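Local coordinates for Glyco_hydro_cc domain-containing protein (Trichoderma gamsii, PDB 6UBD) that probably binds beta-1,3-glucan oligosaccharides as a fungal member of glycoside hydrolase family GH128, subgroup VII, at residues A[125-128]-A[129-133]; A[181-184]-A[185-188]. One frame throughout, in Å; residues are numbered along the deposited sequence. Where two conformers were deposited one is given.

Interaction 1 of 2, residues A[125-128]-A[129-133]; sequences SLWN and SLIAP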
loop_
_atom_site.group_PDB
_atom_site.type_symbol
_atom_site.label_atom_id
_atom_site.label_comp_id
_atom_site.label_asym_id
_atom_site.label_seq_id
_atom_site.Cartn_x
_atom_site.Cartn_y
_atom_site.Cartn_z
ATOM N N SER A 125 15.478 -7.018 12.738
ATOM C CA SER A 125 16.717 -6.222 12.851
ATOM C C SER A 125 16.588 -4.908 12.072
ATOM O O SER A 125 16.927 -3.803 12.588
ATOM C CB SER A 125 17.908 -7.007 12.338
ATOM O OG SER A 125 19.123 -6.251 12.469
ATOM N N LEU A 126 16.013 -4.970 10.863
ATOM C CA LEU A 126 15.819 -3.746 10.024
ATOM C C LEU A 126 14.782 -2.842 10.668
ATOM O O LEU A 126 14.964 -1.599 10.686
ATOM C CB LEU A 126 15.386 -4.141 8.612
ATOM C CG LEU A 126 16.428 -4.842 7.749
ATOM C CD1 LEU A 126 15.749 -5.662 6.651
ATOM C CD2 LEU A 126 17.410 -3.810 7.166
ATOM N N TRP A 127 13.703 -3.405 11.170
ATOM C CA TRP A 127 12.621 -2.603 11.782
ATOM C C TRP A 127 13.203 -1.849 12.984
ATOM O O TRP A 127 13.043 -0.595 13.085
ATOM C CB TRP A 127 11.445 -3.501 12.212
ATOM C CG TRP A 127 10.309 -2.757 12.837
ATOM C CD1 TRP A 127 10.142 -2.387 14.142
ATOM C CD2 TRP A 127 9.137 -2.247 12.167
ATOM N NE1 TRP A 127 8.975 -1.673 14.340
ATOM C CE2 TRP A 127 8.303 -1.655 13.136
ATOM C CE3 TRP A 127 8.638 -2.357 10.851
ATOM C CZ2 TRP A 127 7.084 -1.028 12.800
ATOM C CZ3 TRP A 127 7.421 -1.737 10.503
ATOM C CH2 TRP A 127 6.648 -1.110 11.487
ATOM N N ASN A 128 13.880 -2.545 13.909
ATOM C CA ASN A 128 14.371 -1.879 15.123
ATOM C C ASN A 128 15.477 -0.886 14.762
ATOM O O ASN A 128 15.620 0.169 15.457
ATOM C CB ASN A 128 14.874 -2.917 16.154
ATOM C CG ASN A 128 13.750 -3.666 16.843
ATOM O OD1 ASN A 128 12.591 -3.198 16.812
ATOM N ND2 ASN A 128 14.102 -4.836 17.404
ATOM N N SER A 129 16.326 -1.149 13.769
ATOM C CA SER A 129 17.489 -0.246 13.487
ATOM C C SER A 129 17.040 1.020 12.748
ATOM O O SER A 129 17.605 2.100 12.975
ATOM C CB SER A 129 18.466 -1.010 12.598
ATOM O OG SER A 129 19.556 -0.221 12.149
ATOM N N LEU A 130 16.090 0.888 11.773
ATOM C CA LEU A 130 15.732 1.968 10.812
ATOM C C LEU A 130 14.291 2.502 10.929
ATOM O O LEU A 130 14.119 3.719 10.691
ATOM C CB LEU A 130 16.037 1.499 9.398
ATOM C CG LEU A 130 17.481 1.184 9.058
ATOM C CD1 LEU A 130 17.657 0.564 7.700
ATOM C CD2 LEU A 130 18.328 2.429 9.143
ATOM N N ILE A 131 13.315 1.656 11.256
ATOM C CA ILE A 131 11.901 2.133 11.212
ATOM C C ILE A 131 11.442 2.614 12.582
ATOM O O ILE A 131 10.955 3.761 12.694
ATOM C CB ILE A 131 10.986 1.009 10.656
ATOM C CG1 ILE A 131 11.428 0.635 9.231
ATOM C CG2 ILE A 131 9.508 1.459 10.753
ATOM C CD1 ILE A 131 10.681 -0.476 8.578
ATOM N N ALA A 132 11.696 1.846 13.657
ATOM C CA ALA A 132 11.257 2.290 14.994
ATOM C C ALA A 132 11.820 3.665 15.397
ATOM O O ALA A 132 11.044 4.442 15.948
ATOM C CB ALA A 132 11.521 1.248 16.045
ATOM N N PRO A 133 13.081 4.014 15.076
ATOM C CA PRO A 133 13.531 5.343 15.480
ATOM C C PRO A 133 12.779 6.485 14.791
ATOM O O PRO A 133 12.647 7.586 15.336
ATOM C CB PRO A 133 15.006 5.331 15.034
ATOM C CG PRO A 133 15.369 3.870 15.139
ATOM C CD PRO A 133 14.182 3.131 14.586
#

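Interaction 2 of 2, residues A[181-184]-A[185-188]; sequences GVQA and DIDY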
loop_
_atom_site.group_PDB
_atom_site.type_symbol
_atom_site.label_atom_id
_atom_site.label_comp_id
_atom_site.label_asym_id
_atom_site.label_seq_id
_atom_site.Cartn_x
_atom_site.Cartn_y
_atom_site.Cartn_z
ATOM N N GLY A 181 -14.032 -11.934 -1.173
ATOM C CA GLY A 181 -12.585 -12.041 -0.899
ATOM C C GLY A 181 -11.986 -10.792 -0.257
ATOM O O GLY A 181 -11.162 -10.869 0.661
ATOM N N VAL A 182 -12.428 -9.614 -0.734
ATOM C CA VAL A 182 -11.978 -8.321 -0.154
ATOM C C VAL A 182 -12.376 -8.291 1.325
ATOM O O VAL A 182 -11.526 -7.973 2.212
ATOM C CB VAL A 182 -12.631 -7.162 -0.927
ATOM C CG1 VAL A 182 -12.308 -5.839 -0.231
ATOM C CG2 VAL A 182 -12.178 -7.099 -2.389
ATOM N N GLN A 183 -13.607 -8.635 1.643
ATOM C CA GLN A 183 -14.121 -8.580 3.034
ATOM C C GLN A 183 -13.363 -9.588 3.881
ATOM O O GLN A 183 -13.105 -9.326 5.071
ATOM C CB GLN A 183 -15.634 -8.813 3.120
ATOM C CG GLN A 183 -16.265 -8.567 4.487
ATOM C CD GLN A 183 -16.166 -7.119 4.922
ATOM O OE1 GLN A 183 -16.529 -6.238 4.123
ATOM N NE2 GLN A 183 -15.684 -6.859 6.136
ATOM N N ALA A 184 -13.019 -10.745 3.357
ATOM C CA ALA A 184 -12.336 -11.779 4.161
ATOM C C ALA A 184 -10.928 -11.292 4.540
ATOM O O ALA A 184 -10.402 -11.563 5.674
ATOM C CB ALA A 184 -12.253 -13.059 3.387
ATOM N N ASP A 185 -10.249 -10.554 3.673
ATOM C CA ASP A 185 -8.939 -9.959 4.009
ATOM C C ASP A 185 -9.119 -8.916 5.103
ATOM O O ASP A 185 -8.316 -8.898 6.108
ATOM C CB ASP A 185 -8.302 -9.286 2.793
ATOM C CG ASP A 185 -7.591 -10.202 1.795
ATOM O OD1 ASP A 185 -7.380 -11.420 2.102
ATOM O OD2 ASP A 185 -7.181 -9.673 0.677
ATOM N N ILE A 186 -10.082 -8.019 4.963
ATOM C CA ILE A 186 -10.302 -6.980 6.011
ATOM C C ILE A 186 -10.575 -7.646 7.369
ATOM O O ILE A 186 -9.986 -7.238 8.411
ATOM C CB ILE A 186 -11.468 -6.066 5.580
ATOM C CG1 ILE A 186 -11.065 -5.154 4.403
ATOM C CG2 ILE A 186 -11.980 -5.222 6.728
ATOM C CD1 ILE A 186 -12.215 -4.469 3.711
ATOM N N ASP A 187 -11.477 -8.591 7.400
ATOM C CA ASP A 187 -11.869 -9.234 8.674
ATOM C C ASP A 187 -10.684 -9.959 9.320
ATOM O O ASP A 187 -10.483 -9.853 10.559
ATOM C CB ASP A 187 -13.056 -10.178 8.496
ATOM C CG ASP A 187 -14.376 -9.559 8.096
ATOM O OD1 ASP A 187 -14.571 -8.408 8.360
ATOM O OD2 ASP A 187 -15.266 -10.300 7.568
ATOM N N TYR A 188 -9.900 -10.675 8.516
ATOM C CA TYR A 188 -8.714 -11.364 9.058
ATOM C C TYR A 188 -7.766 -10.358 9.739
ATOM O O TYR A 188 -7.327 -10.591 10.887
ATOM C CB TYR A 188 -7.954 -12.142 7.980
ATOM C CG TYR A 188 -6.691 -12.775 8.509
ATOM C CD1 TYR A 188 -6.692 -13.943 9.285
ATOM C CD2 TYR A 188 -5.464 -12.118 8.366
ATOM C CE1 TYR A 188 -5.540 -14.441 9.857
ATOM C CE2 TYR A 188 -4.322 -12.614 8.974
ATOM C CZ TYR A 188 -4.342 -13.823 9.656
ATOM O OH TYR A 188 -3.228 -14.298 10.305
#

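Interaction 1 of 2, residues A[125-128]-A[129-133]
Ile131 lies across the indole of Trp127, one turn further along the helix, the two side chains crossing at about a right angle. Its CB starts 3.6 Å from Trp127 O and 4.0 Å from Trp127 CD2. From there CG2 settles over one face of the ring as a CH-pi contact, 3.7 Å from the centroid of the six-membered ring and only 5° off its normal. The other branch, CG1, stands beside the backbone N (chi1 -60°) and carries CD1 out to Trp127 CE3 at 3.6 Å. Ala132 CB comes obliquely to the same indole, whose NE1 hydrogen-bonds the carbonyl of Lys165.

The backbone widens here into a pi-type turn. Trp127 O accepts two N-H groups from opposite faces of its carbonyl plane: Ile131 N at 2.9 Å and, much straighter at 172°, Ala132 N at 2.8 Å. Pro133 has no N-H to give, and the helix kinks there; its CD rests 3.4 Å from Asn128 O. Asn128 OD1 accepts from Thr164 N, and ND2 donates to Gln162 O. The chemistry is thus a doubly gripped carbonyl just before the kink, beside a buried CH-pi pair whose indole packs against Leu141 of strand 140-142.

Interaction 2 of 2, residues A[181-184]-A[185-188]
Gln183 and Asp187, four residues apart on one helix, cross at a slant, with the amide and carboxylate planes 47° apart. The bond between them is asymmetric: Gln183 NE2 donates to Asp187 OD1, the two atoms 2.9 Å apart. Asp187 OD1 lies in the amide plane of Gln183, whereas NE2 meets the carboxylate from above, 45° out of its plane. With Gln183 CG anti to the backbone N (chi1 -171°), that methylene comes within 3.7 Å of Asp187 OD2. The bend at chi2 (64°) then swings the amide forward along the helix to Asp187, leaving NE2 4.1 Å from Ile186 CG2. This is an i to i+4 side-chain bond, on the helix of the beta-alpha-beta unit formed by strand 170-176, helix 179-193 and strand 197-206.

Val182 and Ile186 run alongside one another on the buried side of the helix, Val182 CG1 4.2 Å from Ile186 CD1. Beneath these side chains runs regular alpha-helical backbone bonding, such as Ile186 N to Val182 O at 3.1 Å.

Tyr188 OH hydrogen-bonds Glu152 OE2. Several faces of helix 179-193 are covered: Val182 packs on Ile227 and Phe231 and Ile186 on Leu230, all of helix 217-233, Val182 and Asp185 touch Ile174 of strand 170-176, and Ala184 and Tyr188 meet the loop at Lys150.

In the fold
From the N terminus, the chain runs through strands 35-38, 52-54 and 69-73 and helix 82-92 to strand 100-102, then enters helix 120-136, where interaction 1 lies, before returning to the sheet at strand 140-142. Further on, strand 170-176 leads into helix 179-193 with interaction 2, and the chain comes back at strand 197-206. Each contact closes only a turn of its own helix, and the two follow in series, neither nesting nor crossing. The centres of interactions 1 and 2 are 29 Å apart, and the two do not meet. Interaction 1 faces strand 140-142 and helix 82-92, interaction 2 strand 170-176 and helix 217-233, so they pack separate parts of the glycosyl hydrolase core.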